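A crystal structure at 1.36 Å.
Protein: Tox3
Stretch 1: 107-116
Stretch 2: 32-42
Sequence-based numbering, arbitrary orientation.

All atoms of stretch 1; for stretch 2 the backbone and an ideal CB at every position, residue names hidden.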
# COMPACT_ATOMS: atom_id res chain seq x y z
N ASP A 107 -1.52 17.33 11.02
CA ASP A 107 -1.15 18.33 12.02
C ASP A 107 -2.43 19.07 12.41
O ASP A 107 -2.81 20.07 11.78
CB ASP A 107 -0.10 19.30 11.51
CG ASP A 107 0.29 20.36 12.53
OD1 ASP A 107 -0.34 20.44 13.61
OD2 ASP A 107 1.25 21.09 12.26
N ARG A 108 -3.09 18.59 13.47
CA ARG A 108 -4.38 19.15 13.85
C ARG A 108 -4.25 20.54 14.45
O ARG A 108 -5.26 21.25 14.54
CB ARG A 108 -5.18 18.22 14.75
CG ARG A 108 -5.72 16.98 14.01
CD ARG A 108 -6.55 16.16 14.94
NE ARG A 108 -7.17 14.96 14.39
CZ ARG A 108 -8.35 14.93 13.78
NH1 ARG A 108 -9.00 16.05 13.52
NH2 ARG A 108 -8.88 13.76 13.39
N THR A 109 -3.05 20.97 14.85
CA THR A 109 -2.88 22.35 15.30
C THR A 109 -3.08 23.37 14.18
O THR A 109 -3.25 24.56 14.47
CB THR A 109 -1.52 22.60 15.97
OG1 THR A 109 -0.48 22.69 14.98
CG2 THR A 109 -1.19 21.52 16.99
N ARG A 110 -3.08 22.92 12.93
CA ARG A 110 -3.18 23.79 11.77
C ARG A 110 -4.43 23.48 10.95
O ARG A 110 -4.50 23.82 9.76
CB ARG A 110 -1.93 23.70 10.90
CG ARG A 110 -0.71 24.25 11.61
CD ARG A 110 0.52 24.21 10.67
NE ARG A 110 1.72 24.75 11.33
CZ ARG A 110 2.03 26.04 11.42
NH1 ARG A 110 1.23 26.97 10.91
NH2 ARG A 110 3.15 26.40 12.05
N MET A 111 -5.43 22.87 11.57
CA MET A 111 -6.59 22.36 10.84
C MET A 111 -7.87 23.15 11.14
O MET A 111 -8.97 22.59 11.15
CB MET A 111 -6.76 20.86 11.07
CG MET A 111 -5.78 20.09 10.20
SD MET A 111 -5.82 18.30 10.37
CE MET A 111 -7.58 17.97 10.33
N HIS A 112 -7.77 24.46 11.35
CA HIS A 112 -8.97 25.23 11.62
C HIS A 112 -9.84 25.42 10.38
O HIS A 112 -11.07 25.54 10.51
CB HIS A 112 -8.60 26.56 12.29
CG HIS A 112 -8.04 26.38 13.67
ND1 HIS A 112 -6.70 26.16 13.91
CD2 HIS A 112 -8.66 26.31 14.87
CE1 HIS A 112 -6.51 26.00 15.21
NE2 HIS A 112 -7.68 26.09 15.81
N ASN A 113 -9.24 25.40 9.18
CA ASN A 113 -9.94 25.71 7.94
C ASN A 113 -10.06 24.53 7.00
O ASN A 113 -10.95 24.53 6.15
CB ASN A 113 -9.22 26.83 7.18
CG ASN A 113 -9.05 28.09 7.99
OD1 ASN A 113 -9.99 28.54 8.63
ND2 ASN A 113 -7.84 28.65 7.99
N ASN A 114 -9.17 23.56 7.11
CA ASN A 114 -9.13 22.41 6.22
C ASN A 114 -8.12 21.43 6.83
O ASN A 114 -7.53 21.71 7.88
CB ASN A 114 -8.71 22.84 4.80
CG ASN A 114 -9.14 21.86 3.72
OD1 ASN A 114 -9.62 20.77 4.00
ND2 ASN A 114 -8.96 22.26 2.47
N ILE A 115 -7.93 20.30 6.16
CA ILE A 115 -6.89 19.35 6.59
C ILE A 115 -5.51 20.01 6.51
O ILE A 115 -5.31 21.02 5.82
CB ILE A 115 -6.91 18.07 5.75
CG1 ILE A 115 -6.51 18.34 4.30
CG2 ILE A 115 -8.28 17.36 5.89
CD1 ILE A 115 -6.17 17.05 3.55
N TYR A 116 -4.55 19.39 7.18
CA TYR A 116 -3.15 19.82 7.06
C TYR A 116 -2.34 18.57 7.31
O TYR A 116 -2.54 17.92 8.35
CB TYR A 116 -2.81 20.88 8.12
CG TYR A 116 -1.56 21.67 7.83
CD1 TYR A 116 -1.65 22.99 7.39
CD2 TYR A 116 -0.31 21.10 7.99
CE1 TYR A 116 -0.52 23.75 7.13
CE2 TYR A 116 0.85 21.87 7.73
CZ TYR A 116 0.72 23.16 7.29
OH TYR A 116 1.84 23.93 7.04
N UNK A 32 -8.63 10.06 -0.03
CA UNK A 32 -9.56 11.17 -0.11
C UNK A 32 -10.03 11.48 1.30
O UNK A 32 -10.36 10.56 2.07
CB UNK A 32 -10.74 10.85 -1.04
N UNK A 33 -10.00 12.76 1.67
CA UNK A 33 -10.26 13.18 3.05
C UNK A 33 -11.19 14.38 3.07
O UNK A 33 -10.71 15.52 2.94
CB UNK A 33 -8.95 13.51 3.77
N UNK A 34 -12.49 14.20 3.22
CA UNK A 34 -13.41 15.33 3.34
C UNK A 34 -13.18 16.06 4.65
O UNK A 34 -12.73 15.48 5.65
CB UNK A 34 -14.86 14.86 3.24
N UNK A 35 -13.51 17.35 4.67
CA UNK A 35 -13.36 18.13 5.89
C UNK A 35 -14.58 19.03 6.01
O UNK A 35 -14.87 19.81 5.09
CB UNK A 35 -12.06 18.94 5.89
N UNK A 36 -15.27 18.97 7.13
CA UNK A 36 -16.43 19.83 7.36
C UNK A 36 -15.96 21.15 7.94
O UNK A 36 -15.45 21.19 9.07
CB UNK A 36 -17.44 19.16 8.29
N UNK A 37 -16.16 22.25 7.19
CA UNK A 37 -15.62 23.52 7.63
C UNK A 37 -16.28 24.04 8.90
O UNK A 37 -15.71 24.91 9.56
CB UNK A 37 -15.77 24.56 6.51
N UNK A 38 -17.45 23.51 9.27
CA UNK A 38 -18.10 23.95 10.51
C UNK A 38 -17.55 23.25 11.75
O UNK A 38 -17.85 23.70 12.87
CB UNK A 38 -19.61 23.71 10.42
N UNK A 39 -16.78 22.17 11.62
CA UNK A 39 -16.53 21.25 12.73
C UNK A 39 -15.15 21.33 13.38
O UNK A 39 -14.89 20.60 14.34
CB UNK A 39 -16.74 19.82 12.23
N UNK A 40 -14.25 22.15 12.87
CA UNK A 40 -13.05 22.45 13.62
C UNK A 40 -11.92 21.45 13.47
O UNK A 40 -12.04 20.40 12.82
CB UNK A 40 -13.41 22.57 15.10
N UNK A 41 -10.80 21.75 14.11
CA UNK A 41 -9.56 21.01 13.83
C UNK A 41 -9.53 19.62 14.43
O UNK A 41 -8.69 18.82 14.02
CB UNK A 41 -8.36 21.80 14.35
N UNK A 42 -10.38 19.32 15.41
CA UNK A 42 -10.39 18.04 16.10
C UNK A 42 -11.55 17.16 15.64
O UNK A 42 -11.92 16.20 16.33
CB UNK A 42 -10.47 18.26 17.61

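Position 32 has nothing of stretch 1 within 5.5 Å of its ideal CB, so stretch 1 sets no preference. The residue is D32.

At position 33 the CA-to-CB bond points toward stretch 1, and the ideal CB lies 4.4 Å from CG2 of I115. An apolar neighbour of this kind favours an aliphatic side chain, and valine, leucine, isoleucine or methionine would all be reasonable. The deposited residue is I33, whose CG2 packs 3.9 Å from CG2 of I115.

Position 34 points away, and its phi of -68° and psi of 154° are open to most residues, proline included; it is P34.

Position 35 is in extended conformation with its CB directed toward stretch 1. The ideal CB is 3.6 Å from OD1 of N114 and 4.1 Å from CG2 of I115, and beyond it the backbone from M111 to I115 offers a broad, mixed surface of peptide groups and apolar side chains. That OD1 already accepts a hydrogen bond from N of I115, so a donor here is not required. A large flat or long apolar side chain suits the space: phenylalanine, leucine or methionine. F35, with chi1 at 179° (t), lays its ring along this backbone. CA of N114 sits over one face, 3.5 Å from the centroid of the F35 ring and only 11° off the normal, a CH-pi contact. At the ring edge, where the C-H groups carry partial positive charge, the carbonyl O of M111 approaches CZ of F35 to 3.2 Å. Apolar contacts complete the fit: CE1 of F35 lies 4.0 Å from CE of M111, and CD1 of F35 lies 4.0 Å from CG2 of I115.

Position 36 points away and opens a type I turn ending at 39; a polar residue is natural. OE2 of E36 accepts a hydrogen bond from the backbone N of position 38, 2.9 Å away.

Position 37 points sideways, its ideal CB 4.8 Å from O of N113, so stretch 1 puts little constraint here and several side chains, small or polar, would suit. T37 places CG2 4.1 Å from O of N113.

Positions 38 and 39, the remainder of the turn, have no contact with stretch 1 and tolerate polar residues; they are D38 and D39.

Position 40 has a phi of 85° and psi of 177°, angles at which a CB would be jammed against the preceding carbonyl O. Glycine is called for, and G40 it is.

At position 41 the ideal CB is only 3.2 Å from O of R108 and 3.4 Å from O of M111, so a compact side chain is favoured; with phi at -75°, alanine, serine or proline would serve. P41 sets CB 3.9 Å from CB of M111. CG of P41 lies over one face of the H112 ring, 4.0 Å from its centroid. CA of P41 makes a CA-H...O contact with O of M111 at 3.2 Å, while O of P41 accepts a hydrogen bond from NH1 of R108 at 2.8 Å.

Position 42 points away, its ideal CB 4.9 Å from NH1 of R108; open space beside a guanidinium makes a polar or acidic side chain a reasonable choice. N42 bends back, bringing its OD1 4.3 Å from CB of R108.

Stretch 2, residues 32-42: DIPFETDDGPN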
# COMPACT_ATOMS: atom_id res chain seq x y z
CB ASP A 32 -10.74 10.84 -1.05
CG ASP A 32 -10.34 10.94 -2.54
OD1 ASP A 32 -10.56 11.99 -3.19
OD2 ASP A 32 -9.82 9.95 -3.08
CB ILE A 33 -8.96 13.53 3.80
CG1 ILE A 33 -7.87 12.48 3.57
CG2 ILE A 33 -9.29 13.69 5.28
CD1 ILE A 33 -6.82 12.95 2.64
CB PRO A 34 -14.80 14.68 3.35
CG PRO A 34 -14.59 13.22 2.97
CD PRO A 34 -13.18 12.90 3.26
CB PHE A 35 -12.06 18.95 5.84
CG PHE A 35 -11.79 19.82 7.05
CD1 PHE A 35 -10.97 19.40 8.06
CD2 PHE A 35 -12.32 21.10 7.11
CE1 PHE A 35 -10.71 20.21 9.17
CE2 PHE A 35 -12.08 21.92 8.22
CZ PHE A 35 -11.27 21.48 9.24
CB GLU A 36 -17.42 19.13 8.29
CG GLU A 36 -18.56 20.02 8.80
CD GLU A 36 -19.35 20.72 7.70
OE1 GLU A 36 -20.09 20.01 6.98
OE2 GLU A 36 -19.26 21.95 7.58
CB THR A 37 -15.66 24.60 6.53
OG1 THR A 37 -17.02 24.86 6.18
CG2 THR A 37 -14.93 24.13 5.29
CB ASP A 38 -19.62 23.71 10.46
CG ASP A 38 -20.34 24.52 9.36
OD1 ASP A 38 -19.81 25.54 8.88
OD2 ASP A 38 -21.48 24.13 9.00
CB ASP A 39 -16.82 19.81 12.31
CG ASP A 39 -18.31 19.51 12.17
OD1 ASP A 39 -19.13 20.45 12.32
OD2 ASP A 39 -18.65 18.34 11.88
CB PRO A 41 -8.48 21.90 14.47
CG PRO A 41 -9.21 22.64 15.55
CD PRO A 41 -10.58 22.89 15.03
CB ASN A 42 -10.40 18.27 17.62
CG ASN A 42 -9.31 19.27 18.07
OD1 ASN A 42 -8.14 19.07 17.80
ND2 ASN A 42 -9.72 20.36 18.72
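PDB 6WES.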